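Local coordinates for Ycf48-like protein (PDB 5OJ5) that acts early in photosystem II assembly and in the replacement of photodamaged D1, whose C-terminal prepropeptide it binds through a seven-bladed beta-propeller, at residues 45-50 / 282-287; 64-69 / 322-327; 84-89 / 335-340; 111-116 / 121-126. All coordinates share one frame; numbering follows the deposited sequence. Where two conformers were deposited one is given.

Interaction 1: 45-50 / 282-287; sequences NPWEAI and EVWLAG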
loop_
_atom_site.group_PDB
_atom_site.type_symbol
_atom_site.label_atom_id
_atom_site.label_comp_id
_atom_site.label_asym_id
_atom_site.label_seq_id
_atom_site.Cartn_x
_atom_site.Cartn_y
_atom_site.Cartn_z
ATOM N N ASN A 45 4.315 -16.215 -15.931
ATOM C CA ASN A 45 3.629 -15.006 -15.519
ATOM C C ASN A 45 2.430 -15.398 -14.663
ATOM O O ASN A 45 1.437 -15.909 -15.208
ATOM C CB ASN A 45 3.135 -14.241 -16.729
ATOM C CG ASN A 45 2.167 -13.141 -16.292
ATOM O OD1 ASN A 45 2.357 -12.513 -15.230
ATOM N ND2 ASN A 45 1.088 -12.964 -17.026
ATOM N N PRO A 46 2.442 -15.141 -13.350
ATOM C CA PRO A 46 1.325 -15.514 -12.489
ATOM C C PRO A 46 0.232 -14.459 -12.455
ATOM O O PRO A 46 -0.789 -14.651 -11.798
ATOM C CB PRO A 46 1.992 -15.624 -11.112
ATOM C CG PRO A 46 3.095 -14.599 -11.153
ATOM C CD PRO A 46 3.587 -14.613 -12.573
ATOM N N TRP A 47 0.381 -13.351 -13.139
ATOM C CA TRP A 47 -0.530 -12.229 -12.965
ATOM C C TRP A 47 -1.558 -12.190 -14.076
ATOM O O TRP A 47 -1.214 -12.083 -15.254
ATOM C CB TRP A 47 0.260 -10.931 -12.907
ATOM C CG TRP A 47 1.157 -10.845 -11.717
ATOM C CD1 TRP A 47 2.518 -11.020 -11.691
ATOM C CD2 TRP A 47 0.779 -10.586 -10.368
ATOM N NE1 TRP A 47 3.004 -10.880 -10.428
ATOM C CE2 TRP A 47 1.964 -10.612 -9.586
ATOM C CE3 TRP A 47 -0.443 -10.296 -9.740
ATOM C CZ2 TRP A 47 1.952 -10.354 -8.207
ATOM C CZ3 TRP A 47 -0.452 -10.036 -8.379
ATOM C CH2 TRP A 47 0.749 -10.062 -7.627
ATOM N N GLU A 48 -2.812 -12.241 -13.708
ATOM C CA GLU A 48 -3.895 -12.100 -14.675
ATOM C C GLU A 48 -4.497 -10.704 -14.581
ATOM O O GLU A 48 -4.833 -10.237 -13.498
ATOM C CB GLU A 48 -4.940 -13.171 -14.426
ATOM C CG GLU A 48 -5.807 -13.110 -13.220
ATOM C CD GLU A 48 -7.062 -13.973 -13.390
ATOM O OE1 GLU A 48 -8.056 -13.700 -12.674
ATOM O OE2 GLU A 48 -7.067 -14.912 -14.244
ATOM N N ALA A 49 -4.661 -10.032 -15.699
ATOM C CA ALA A 49 -5.220 -8.693 -15.727
ATOM C C ALA A 49 -6.741 -8.765 -15.665
ATOM O O ALA A 49 -7.364 -9.558 -16.362
ATOM C CB ALA A 49 -4.796 -7.930 -16.978
ATOM N N ILE A 50 -7.322 -7.965 -14.803
ATOM C CA ILE A 50 -8.765 -7.812 -14.609
ATOM C C ILE A 50 -9.086 -6.345 -14.836
ATOM O O ILE A 50 -8.390 -5.446 -14.349
ATOM C CB ILE A 50 -9.165 -8.239 -13.172
ATOM C CG1 ILE A 50 -8.963 -9.753 -12.978
ATOM C CG2 ILE A 50 -10.631 -7.832 -12.871
ATOM C CD1 ILE A 50 -9.115 -10.228 -11.564
ATOM N N GLU A 282 11.017 -14.397 -2.446
ATOM C CA GLU A 282 10.440 -13.962 -3.709
ATOM C C GLU A 282 9.858 -12.570 -3.555
ATOM O O GLU A 282 8.896 -12.358 -2.796
ATOM C CB GLU A 282 9.404 -14.959 -4.233
ATOM C CG GLU A 282 8.943 -14.553 -5.590
ATOM C CD GLU A 282 7.885 -15.479 -6.140
ATOM O OE1 GLU A 282 8.131 -16.704 -6.189
ATOM O OE2 GLU A 282 6.792 -15.009 -6.516
ATOM N N VAL A 283 10.435 -11.638 -4.290
ATOM C CA VAL A 283 10.121 -10.221 -4.188
ATOM C C VAL A 283 9.617 -9.742 -5.532
ATOM O O VAL A 283 10.147 -10.125 -6.571
ATOM C CB VAL A 283 11.376 -9.398 -3.833
ATOM C CG1 VAL A 283 10.932 -8.038 -3.281
ATOM C CG2 VAL A 283 12.292 -10.143 -2.845
ATOM N N TRP A 284 8.583 -8.898 -5.513
ATOM C CA TRP A 284 8.036 -8.273 -6.703
ATOM C C TRP A 284 8.251 -6.767 -6.620
ATOM O O TRP A 284 8.160 -6.155 -5.551
ATOM C CB TRP A 284 6.562 -8.633 -6.860
ATOM C CG TRP A 284 6.374 -10.061 -7.252
ATOM C CD1 TRP A 284 6.348 -11.142 -6.415
ATOM C CD2 TRP A 284 6.305 -10.565 -8.594
ATOM N NE1 TRP A 284 6.219 -12.299 -7.178
ATOM C CE2 TRP A 284 6.189 -11.962 -8.505
ATOM C CE3 TRP A 284 6.306 -9.947 -9.856
ATOM C CZ2 TRP A 284 6.067 -12.778 -9.639
ATOM C CZ3 TRP A 284 6.222 -10.758 -10.987
ATOM C CH2 TRP A 284 6.078 -12.158 -10.862
ATOM N N LEU A 285 8.499 -6.162 -7.782
ATOM C CA LEU A 285 8.824 -4.759 -7.905
ATOM C C LEU A 285 8.017 -4.215 -9.062
ATOM O O LEU A 285 8.161 -4.677 -10.194
ATOM C CB LEU A 285 10.341 -4.615 -8.123
ATOM C CG LEU A 285 10.891 -3.220 -8.271
ATOM C CD1 LEU A 285 10.727 -2.396 -7.005
ATOM C CD2 LEU A 285 12.370 -3.321 -8.614
ATOM N N ALA A 286 7.130 -3.272 -8.754
ATOM C CA ALA A 286 6.168 -2.728 -9.699
ATOM C C ALA A 286 6.515 -1.289 -10.017
ATOM O O ALA A 286 6.884 -0.526 -9.128
ATOM C CB ALA A 286 4.764 -2.782 -9.090
ATOM N N GLY A 287 6.354 -0.905 -11.274
ATOM C CA GLY A 287 6.654 0.454 -11.654
ATOM C C GLY A 287 5.821 0.959 -12.798
ATOM O O GLY A 287 4.759 0.453 -13.137
#
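The backbones of Trp47 and Trp284 stay well apart, with CA atoms 11.3 Å from each other at the nearest, so strands 47-50 and 283-287 meet through side chains alone. The two indoles form a T-shaped pair: the pyrrole edge of Trp47 points at the six-membered ring of Trp284, with the planes at 88°. Trp47 NE1 sits over one face, 3.3 Å from Trp284 CZ3. Tryptophan suits both places, since the breadth of the two indoles bridges the distance between the backbones. Pro46, whose CG lies 3.8 Å from Trp284 CZ2, adds a rigid apolar neighbour. Asn45 OD1 accepts from Trp47 N (3.0 Å) in an Asx turn that fixes the backbone carrying Trp47, whereas the ring of Trp284 is itself held, NE1 donating to Glu282 OE2 at 2.8 Å, onto the oxygen's anti lone pair. The contact bridges two adjacent propeller blades: strand 47-51 pairs with strand 334-338 in one, strand 283-287 lies between strands 272-277 and 292-295 in the other, and Leu292 touches both indoles.

Interaction 2: 64-69 / 322-327; sequences IDRHHG and SPDQGF
Ser322 lies with its OG 3.9 Å from Arg66 NH1, near the guanidinium plane, and opens a type I turn that runs to Gln325. The same hydroxyl accepts from Asp324 N at 3.2 Å, an ST turn that stiffens the bend, while Pro323 has the fixed phi that the second position of such a turn favours. Asp324, in the conformer described, then meets the arginine. The grip is end-on, with Arg66 NH1 on Asp324 OD1 (3.0 Å) and Arg66 NH2 on Asp324 OD2 (2.7 Å); both oxygens are met on the syn side, and the two planes are only 23° apart. Arginine fits because its chain, extended from CG to NE, can carry a charge across from one blade of the propeller to the next. The turn leads into strand 325-329, and the loop 64-69 joins the first two strands of the adjoining blade. Gln325 follows, its CG anti to the backbone N (chi1 -175°) and the chain extended beyond CG, so that its amide reaches Arg66 O. That amide works at both ends: NE2 donates to Arg66 O at 2.9 Å and also to Gly84 O, while OE1 receives a bond from a water that donates to Asp65 O as well. The loop is itself braced by Asp65 OD1, which takes His67 N (2.9 Å) and His68 N (2.8 Å) from opposite faces of the carboxylate.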
loop_
_atom_site.group_PDB
_atom_site.type_symbol
_atom_site.label_atom_id
_atom_site.label_comp_id
_atom_site.label_asym_id
_atom_site.label_seq_id
_atom_site.Cartn_x
_atom_site.Cartn_y
_atom_site.Cartn_z
ATOM N N ILE A 64 -11.554 -9.860 4.559
ATOM C CA ILE A 64 -12.090 -10.460 5.777
ATOM C C ILE A 64 -11.538 -11.861 5.965
ATOM O O ILE A 64 -11.138 -12.252 7.061
ATOM C CB ILE A 64 -13.622 -10.501 5.660
ATOM C CG1 ILE A 64 -14.166 -9.074 5.692
ATOM C CG2 ILE A 64 -14.231 -11.365 6.776
ATOM C CD1 ILE A 64 -15.377 -8.752 4.956
ATOM N N ASP A 65 -11.562 -12.640 4.897
ATOM C CA ASP A 65 -11.103 -14.019 4.902
ATOM C C ASP A 65 -10.576 -14.294 3.496
ATOM O O ASP A 65 -10.348 -13.370 2.712
ATOM C CB ASP A 65 -12.199 -14.959 5.398
ATOM C CG ASP A 65 -13.440 -14.928 4.533
ATOM O OD1 ASP A 65 -13.355 -14.708 3.329
ATOM O OD2 ASP A 65 -14.528 -15.217 5.038
ATOM N N ARG A 66 -10.328 -15.554 3.170
ATOM C CA ARG A 66 -9.716 -15.840 1.884
ATOM C C ARG A 66 -10.609 -15.412 0.706
ATOM O O ARG A 66 -10.110 -15.108 -0.379
ATOM C CB ARG A 66 -9.461 -17.355 1.808
ATOM C CG ARG A 66 -9.146 -17.901 0.427
ATOM C CD ARG A 66 -8.388 -19.203 0.518
ATOM N NE ARG A 66 -7.681 -19.558 -0.715
ATOM C CZ ARG A 66 -6.410 -19.248 -0.996
ATOM N NH1 ARG A 66 -5.663 -18.524 -0.160
ATOM N NH2 ARG A 66 -5.885 -19.666 -2.140
ATOM N N HIS A 67 -11.920 -15.431 0.877
ATOM C CA HIS A 67 -12.824 -15.190 -0.245
ATOM C C HIS A 67 -13.490 -13.834 -0.262
ATOM O O HIS A 67 -13.819 -13.321 -1.343
ATOM C CB HIS A 67 -13.900 -16.268 -0.246
ATOM C CG HIS A 67 -13.317 -17.615 -0.427
ATOM N ND1 HIS A 67 -12.923 -18.109 -1.652
ATOM C CD2 HIS A 67 -12.960 -18.542 0.479
ATOM C CE1 HIS A 67 -12.399 -19.315 -1.498
ATOM N NE2 HIS A 67 -12.420 -19.611 -0.208
ATOM N N HIS A 68 -13.699 -13.252 0.908
ATOM C CA HIS A 68 -14.538 -12.068 1.041
ATOM C C HIS A 68 -13.649 -10.867 1.332
ATOM O O HIS A 68 -12.924 -10.865 2.325
ATOM C CB HIS A 68 -15.515 -12.293 2.192
ATOM C CG HIS A 68 -16.576 -11.243 2.319
ATOM N ND1 HIS A 68 -17.366 -11.132 3.449
ATOM C CD2 HIS A 68 -17.025 -10.309 1.446
ATOM C CE1 HIS A 68 -18.250 -10.162 3.269
ATOM N NE2 HIS A 68 -18.052 -9.636 2.066
ATOM N N GLY A 69 -13.705 -9.868 0.460
ATOM C CA GLY A 69 -12.876 -8.697 0.638
ATOM C C GLY A 69 -13.464 -7.478 -0.019
ATOM O O GLY A 69 -14.503 -7.525 -0.688
ATOM N N SER A 322 -1.501 -13.604 1.099
ATOM C CA SER A 322 -0.856 -14.852 1.483
ATOM C C SER A 322 0.030 -15.232 0.311
ATOM O O SER A 322 -0.013 -14.573 -0.726
ATOM C CB SER A 322 -1.916 -15.924 1.679
ATOM O OG SER A 322 -2.404 -16.391 0.439
ATOM N N PRO A 323 0.813 -16.310 0.400
ATOM C CA PRO A 323 1.628 -16.698 -0.758
ATOM C C PRO A 323 0.849 -17.088 -1.986
ATOM O O PRO A 323 1.457 -17.176 -3.052
ATOM C CB PRO A 323 2.490 -17.840 -0.225
ATOM C CG PRO A 323 2.672 -17.491 1.219
ATOM C CD PRO A 323 1.292 -16.974 1.625
ATOM N N ASP A 324 -0.448 -17.350 -1.930
ATOM C CA ASP A 324 -1.140 -17.607 -3.191
ATOM C C ASP A 324 -2.311 -16.653 -3.420
ATOM O O ASP A 324 -3.229 -16.973 -4.187
ATOM C CB ASP A 324 -1.565 -19.066 -3.361
ATOM C CG ASP A 324 -2.753 -19.397 -2.524
ATOM O OD1 ASP A 324 -2.987 -18.677 -1.537
ATOM O OD2 ASP A 324 -3.426 -20.395 -2.816
ATOM N N GLN A 325 -2.298 -15.477 -2.793
ATOM C CA GLN A 325 -3.349 -14.503 -3.068
ATOM C C GLN A 325 -2.730 -13.123 -3.031
ATOM O O GLN A 325 -2.153 -12.719 -2.005
ATOM C CB GLN A 325 -4.463 -14.589 -2.045
ATOM C CG GLN A 325 -5.630 -13.682 -2.368
ATOM C CD GLN A 325 -6.756 -13.812 -1.371
ATOM O OE1 GLN A 325 -6.513 -14.022 -0.198
ATOM N NE2 GLN A 325 -7.985 -13.674 -1.836
ATOM N N GLY A 326 -2.841 -12.399 -4.135
ATOM C CA GLY A 326 -2.230 -11.085 -4.227
ATOM C C GLY A 326 -2.755 -10.313 -5.401
ATOM O O GLY A 326 -3.304 -10.883 -6.349
ATOM N N PHE A 327 -2.578 -9.000 -5.324
ATOM C CA PHE A 327 -3.127 -8.077 -6.288
ATOM C C PHE A 327 -2.153 -6.946 -6.518
ATOM O O PHE A 327 -1.421 -6.524 -5.619
ATOM C CB PHE A 327 -4.467 -7.500 -5.807
ATOM C CG PHE A 327 -5.500 -8.530 -5.684
ATOM C CD1 PHE A 327 -6.341 -8.832 -6.718
ATOM C CD2 PHE A 327 -5.587 -9.251 -4.481
ATOM C CE1 PHE A 327 -7.270 -9.872 -6.541
ATOM C CE2 PHE A 327 -6.482 -10.251 -4.312
ATOM C CZ PHE A 327 -7.297 -10.548 -5.316
HETATM O O HOH W 1 -7.390 -13.123 2.261
#

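Interaction 3: 84-89 / 335-340; sequences GGQTWE and LLRYVT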
loop_
_atom_site.group_PDB
_atom_site.type_symbol
_atom_site.label_atom_id
_atom_site.label_comp_id
_atom_site.label_asym_id
_atom_site.label_seq_id
_atom_site.Cartn_x
_atom_site.Cartn_y
_atom_site.Cartn_z
ATOM N N GLY A 84 -12.694 -14.341 -3.724
ATOM C CA GLY A 84 -11.250 -14.213 -3.634
ATOM C C GLY A 84 -10.674 -13.140 -4.512
ATOM O O GLY A 84 -9.448 -13.088 -4.684
ATOM N N GLY A 85 -11.514 -12.281 -5.080
ATOM C CA GLY A 85 -11.062 -11.187 -5.921
ATOM C C GLY A 85 -11.044 -11.489 -7.397
ATOM O O GLY A 85 -10.467 -10.707 -8.162
ATOM N N GLN A 86 -11.685 -12.577 -7.828
ATOM C CA GLN A 86 -11.900 -12.774 -9.263
ATOM C C GLN A 86 -12.947 -11.813 -9.813
ATOM O O GLN A 86 -12.791 -11.292 -10.917
ATOM C CB GLN A 86 -12.360 -14.202 -9.532
ATOM C CG GLN A 86 -11.368 -15.234 -9.037
ATOM C CD GLN A 86 -11.894 -16.616 -9.185
ATOM O OE1 GLN A 86 -11.932 -17.148 -10.287
ATOM N NE2 GLN A 86 -12.383 -17.194 -8.078
ATOM N N THR A 87 -14.013 -11.538 -9.050
ATOM C CA THR A 87 -15.080 -10.664 -9.495
ATOM C C THR A 87 -15.411 -9.705 -8.355
ATOM O O THR A 87 -15.381 -10.071 -7.175
ATOM C CB THR A 87 -16.301 -11.398 -9.961
ATOM O OG1 THR A 87 -16.881 -12.050 -8.859
ATOM C CG2 THR A 87 -15.961 -12.421 -10.996
ATOM N N TRP A 88 -15.757 -8.488 -8.743
ATOM C CA TRP A 88 -15.983 -7.401 -7.820
ATOM C C TRP A 88 -17.286 -6.709 -8.154
ATOM O O TRP A 88 -17.563 -6.417 -9.324
ATOM C CB TRP A 88 -14.820 -6.405 -7.914
ATOM C CG TRP A 88 -13.489 -6.993 -7.474
ATOM C CD1 TRP A 88 -12.613 -7.709 -8.242
ATOM C CD2 TRP A 88 -12.950 -6.933 -6.156
ATOM N NE1 TRP A 88 -11.534 -8.064 -7.490
ATOM C CE2 TRP A 88 -11.710 -7.603 -6.204
ATOM C CE3 TRP A 88 -13.391 -6.363 -4.954
ATOM C CZ2 TRP A 88 -10.888 -7.729 -5.084
ATOM C CZ3 TRP A 88 -12.587 -6.494 -3.826
ATOM C CH2 TRP A 88 -11.339 -7.183 -3.896
ATOM N N GLU A 89 -18.039 -6.375 -7.127
ATOM C CA GLU A 89 -19.333 -5.717 -7.263
ATOM C C GLU A 89 -19.274 -4.321 -6.675
ATOM O O GLU A 89 -18.940 -4.183 -5.485
ATOM C CB GLU A 89 -20.424 -6.524 -6.565
ATOM C CG GLU A 89 -20.717 -7.849 -7.254
ATOM C CD GLU A 89 -21.564 -7.709 -8.511
ATOM O OE1 GLU A 89 -22.053 -6.605 -8.810
ATOM O OE2 GLU A 89 -21.757 -8.729 -9.201
ATOM N N LEU A 335 -6.618 -4.117 -12.419
ATOM C CA LEU A 335 -6.085 -4.933 -11.353
ATOM C C LEU A 335 -5.258 -6.056 -11.981
ATOM O O LEU A 335 -5.675 -6.590 -12.983
ATOM C CB LEU A 335 -7.371 -5.457 -10.686
ATOM C CG LEU A 335 -7.198 -6.142 -9.357
ATOM C CD1 LEU A 335 -6.526 -5.225 -8.346
ATOM C CD2 LEU A 335 -8.585 -6.559 -8.853
ATOM N N LEU A 336 -4.159 -6.457 -11.367
ATOM C CA LEU A 336 -3.604 -7.775 -11.663
ATOM C C LEU A 336 -3.875 -8.673 -10.475
ATOM O O LEU A 336 -3.753 -8.231 -9.318
ATOM C CB LEU A 336 -2.099 -7.725 -11.898
ATOM C CG LEU A 336 -1.594 -6.686 -12.899
ATOM C CD1 LEU A 336 -0.051 -6.772 -12.991
ATOM C CD2 LEU A 336 -2.267 -6.821 -14.209
ATOM N N ARG A 337 -4.210 -9.933 -10.736
ATOM C CA ARG A 337 -4.511 -10.927 -9.704
ATOM C C ARG A 337 -3.518 -12.085 -9.818
ATOM O O ARG A 337 -3.270 -12.600 -10.910
ATOM C CB ARG A 337 -5.935 -11.462 -9.860
ATOM C CG ARG A 337 -6.314 -12.481 -8.786
ATOM C CD ARG A 337 -7.783 -12.867 -8.922
ATOM N NE ARG A 337 -7.952 -13.845 -9.979
ATOM C CZ ARG A 337 -7.874 -15.167 -9.806
ATOM N NH1 ARG A 337 -7.621 -15.695 -8.628
ATOM N NH2 ARG A 337 -8.016 -15.967 -10.834
ATOM N N TYR A 338 -2.962 -12.487 -8.682
ATOM C CA TYR A 338 -1.960 -13.566 -8.641
ATOM C C TYR A 338 -2.655 -14.914 -8.794
ATOM O O TYR A 338 -3.598 -15.211 -8.061
ATOM C CB TYR A 338 -1.210 -13.522 -7.305
ATOM C CG TYR A 338 -0.059 -14.484 -7.276
ATOM C CD1 TYR A 338 1.184 -14.095 -7.723
ATOM C CD2 TYR A 338 -0.221 -15.794 -6.830
ATOM C CE1 TYR A 338 2.255 -14.981 -7.750
ATOM C CE2 TYR A 338 0.856 -16.689 -6.846
ATOM C CZ TYR A 338 2.076 -16.258 -7.308
ATOM O OH TYR A 338 3.133 -17.144 -7.342
ATOM N N VAL A 339 -2.168 -15.730 -9.722
ATOM C CA VAL A 339 -2.700 -17.062 -9.993
ATOM C C VAL A 339 -1.539 -18.060 -9.888
ATOM O O VAL A 339 -0.607 -18.043 -10.715
ATOM C CB VAL A 339 -3.347 -17.130 -11.380
ATOM C CG1 VAL A 339 -3.852 -18.544 -11.639
ATOM C CG2 VAL A 339 -4.481 -16.108 -11.486
ATOM N N THR A 340 -1.573 -18.907 -8.868
ATOM C CA THR A 340 -0.519 -19.907 -8.697
ATOM C C THR A 340 -0.399 -20.791 -9.936
ATOM O O THR A 340 -1.403 -21.213 -10.516
ATOM C CB THR A 340 -0.878 -20.782 -7.501
ATOM O OG1 THR A 340 -1.097 -19.942 -6.363
ATOM C CG2 THR A 340 0.231 -21.785 -7.190
HETATM O O HOH W 2 -7.370 -14.460 -5.838
#
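Arg337 lays its guanidinium flat against Gln86, whose CG stands over the centre of the group, 3.6 Å from Arg337 CZ; Val339 CG2 takes the opposite face. The arginine chain leaves the backbone extended, which places CD 3.5 Å from Gly85 O, and the bend at chi3 (80°) then swings the flat end under Gln86 CG. The charge is met by Glu48, which forms a salt bridge with Arg337 NE, while NH1 donates to a water that in turn donates to Gly84 O (2.7 Å from the water oxygen). Gln86 contributes its aliphatic part to the arginine, and its NE2 binds Asp83 O. The sequence from Asp83 to Trp88 fits the Asp-box (BNR) pattern, Asp-x-Gly-x-Thr-Trp, which recurs at turns in the blades of sialidase-like propellers; as in that motif, Asp83 OD2 receives Thr87 OG1. Gly85 has a left-handed backbone (phi 94°), and a CB there would crowd the indole of Trp88. Trp88, its CG beside the backbone N (chi1 -64°), folds back over the turn, and NE1 donates to Gly85 O at 2.9 Å, from above the carbonyl plane. Across the contact Trp88 meets Leu335, which crosses it at about a right angle and places CD2 3.6 Å from Trp88 NE1, in the conformer described of two.

Interaction 4: 111-116 / 121-126; sequences EGWIVG and MLHTTD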
loop_
_atom_site.group_PDB
_atom_site.type_symbol
_atom_site.label_atom_id
_atom_site.label_comp_id
_atom_site.label_asym_id
_atom_site.label_seq_id
_atom_site.Cartn_x
_atom_site.Cartn_y
_atom_site.Cartn_z
ATOM N N GLU A 111 -14.741 -6.901 11.291
ATOM C CA GLU A 111 -14.632 -5.490 11.628
ATOM C C GLU A 111 -13.767 -4.783 10.593
ATOM O O GLU A 111 -12.618 -5.172 10.380
ATOM C CB GLU A 111 -14.051 -5.275 13.009
ATOM C CG GLU A 111 -14.173 -3.824 13.367
ATOM C CD GLU A 111 -13.886 -3.532 14.830
ATOM O OE1 GLU A 111 -13.097 -4.270 15.505
ATOM O OE2 GLU A 111 -14.517 -2.543 15.380
ATOM N N GLY A 112 -14.323 -3.753 9.951
ATOM C CA GLY A 112 -13.621 -3.041 8.914
ATOM C C GLY A 112 -13.745 -1.539 9.060
ATOM O O GLY A 112 -14.691 -1.015 9.642
ATOM N N TRP A 113 -12.766 -0.867 8.463
ATOM C CA TRP A 113 -12.650 0.578 8.540
ATOM C C TRP A 113 -12.209 1.111 7.185
ATOM O O TRP A 113 -11.379 0.484 6.512
ATOM C CB TRP A 113 -11.570 0.974 9.552
ATOM C CG TRP A 113 -11.704 0.384 10.917
ATOM C CD1 TRP A 113 -11.398 -0.887 11.294
ATOM C CD2 TRP A 113 -12.173 1.044 12.089
ATOM N NE1 TRP A 113 -11.634 -1.058 12.650
ATOM C CE2 TRP A 113 -12.108 0.114 13.153
ATOM C CE3 TRP A 113 -12.607 2.349 12.349
ATOM C CZ2 TRP A 113 -12.471 0.455 14.465
ATOM C CZ3 TRP A 113 -12.988 2.685 13.654
ATOM C CH2 TRP A 113 -12.900 1.739 14.678
ATOM N N ILE A 114 -12.738 2.264 6.802
ATOM C CA ILE A 114 -12.285 3.002 5.616
ATOM C C ILE A 114 -12.029 4.432 6.055
ATOM O O ILE A 114 -12.835 5.002 6.795
ATOM C CB ILE A 114 -13.364 3.001 4.512
ATOM C CG1 ILE A 114 -13.622 1.570 4.018
ATOM C CG2 ILE A 114 -12.939 3.903 3.348
ATOM C CD1 ILE A 114 -14.900 1.454 3.182
ATOM N N VAL A 115 -10.933 5.027 5.572
ATOM C CA VAL A 115 -10.737 6.455 5.772
ATOM C C VAL A 115 -10.380 7.125 4.463
ATOM O O VAL A 115 -9.855 6.511 3.530
ATOM C CB VAL A 115 -9.691 6.783 6.857
ATOM C CG1 VAL A 115 -10.130 6.254 8.199
ATOM C CG2 VAL A 115 -8.289 6.252 6.492
ATOM N N GLY A 116 -10.623 8.430 4.422
ATOM C CA GLY A 116 -10.335 9.182 3.231
ATOM C C GLY A 116 -10.298 10.667 3.459
ATOM O O GLY A 116 -10.408 11.168 4.588
ATOM N N MET A 121 -14.512 8.792 7.803
ATOM C CA MET A 121 -14.247 7.480 8.380
ATOM C C MET A 121 -15.540 6.678 8.356
ATOM O O MET A 121 -16.578 7.148 8.824
ATOM C CB MET A 121 -13.724 7.610 9.814
ATOM C CG MET A 121 -13.515 6.256 10.501
ATOM S SD MET A 121 -12.795 6.374 12.128
ATOM C CE MET A 121 -11.148 6.886 11.714
ATOM N N LEU A 122 -15.439 5.464 7.834
ATOM C CA LEU A 122 -16.541 4.515 7.800
ATOM C C LEU A 122 -16.131 3.263 8.564
ATOM O O LEU A 122 -14.947 2.876 8.603
ATOM C CB LEU A 122 -16.844 4.120 6.362
ATOM C CG LEU A 122 -17.112 5.272 5.394
ATOM C CD1 LEU A 122 -17.264 4.761 3.974
ATOM C CD2 LEU A 122 -18.308 6.078 5.797
ATOM N N HIS A 123 -17.122 2.605 9.156
ATOM C CA HIS A 123 -16.891 1.459 10.008
ATOM C C HIS A 123 -17.985 0.435 9.795
ATOM O O HIS A 123 -19.169 0.773 9.626
ATOM C CB HIS A 123 -16.849 1.950 11.470
ATOM C CG HIS A 123 -16.634 0.878 12.498
ATOM N ND1 HIS A 123 -17.559 0.615 13.476
ATOM C CD2 HIS A 123 -15.591 0.066 12.743
ATOM C CE1 HIS A 123 -17.096 -0.325 14.282
ATOM N NE2 HIS A 123 -15.907 -0.695 13.848
ATOM N N THR A 124 -17.610 -0.827 9.904
ATOM C CA THR A 124 -18.535 -1.955 9.843
ATOM C C THR A 124 -18.118 -2.986 10.882
ATOM O O THR A 124 -16.928 -3.181 11.144
ATOM C CB THR A 124 -18.541 -2.597 8.413
ATOM O OG1 THR A 124 -19.493 -3.655 8.382
ATOM C CG2 THR A 124 -17.207 -3.181 8.011
ATOM N N THR A 125 -19.105 -3.702 11.397
ATOM C CA THR A 125 -18.848 -4.860 12.236
ATOM C C THR A 125 -19.395 -6.138 11.642
ATOM O O THR A 125 -19.311 -7.185 12.291
ATOM C CB THR A 125 -19.392 -4.666 13.648
ATOM O OG1 THR A 125 -20.791 -4.442 13.538
ATOM C CG2 THR A 125 -18.722 -3.515 14.326
ATOM N N ASP A 126 -19.942 -6.095 10.434
ATOM C CA ASP A 126 -20.567 -7.278 9.846
ATOM C C ASP A 126 -20.009 -7.585 8.466
ATOM O O ASP A 126 -20.709 -8.128 7.609
ATOM C CB ASP A 126 -22.104 -7.146 9.822
ATOM C CG ASP A 126 -22.597 -5.978 8.990
ATOM O OD1 ASP A 126 -21.789 -5.353 8.287
ATOM O OD2 ASP A 126 -23.830 -5.714 9.023
#
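Trp113 carries His123 over one face of its indole and Met121 at its edge, while Glu111 meets the edge of the imidazole. All belong to the hairpin of strands 111-117 and 120-124, the second and third strands of a four-stranded propeller blade. His123 CD2 stands over the middle of the tryptophan, 3.5 Å from Trp113 CE2, and the rings are inclined by 46°. Met121 SD lies beside the ring, 4.0 Å from Trp113 CZ3, a Met-aromatic contact. His123 CG is anti to the backbone N (chi1 179°), which carries the ring alongside strand 111-117 until NE2 donates to Glu111 OE2 at 2.8 Å, in the imidazole plane and onto the anti lone pair. Glu111 OE1 goes to Gly153 N, so both carboxylate oxygens are used. On the other face of the sheet Ile114 and Leu122 pack together, and Leu122 also touches an apolar side chain of the bound D1 peptide. The antiparallel register is fixed by four backbone bonds, two each for Gly112 with Thr124 and Ile114 with Leu122. Gly112 has no side chain to collide with Thr124, whose CG2 comes to 3.5 Å from Gly112 N.

How the interactions relate
Interactions 1, 2 and 3 lie around one sheet, in which strand 47-51 from near the N terminus pairs with strand 334-338 and so joins the sheet completed by 325-329 and 317-320. This is the closure of the propeller, where the two ends of the chain complete a single blade. Interaction 1 joins that blade to the one before it and interactions 2 and 3 to the one after it, and their segments alternate along the sequence. Interactions 2 and 3 have centres 9 Å apart, and 1 and 3 are 12 Å apart. Interaction 4 differs: it is a local hairpin within a further blade, 18 Å from interaction 2 and 28 Å from interaction 1 between centres.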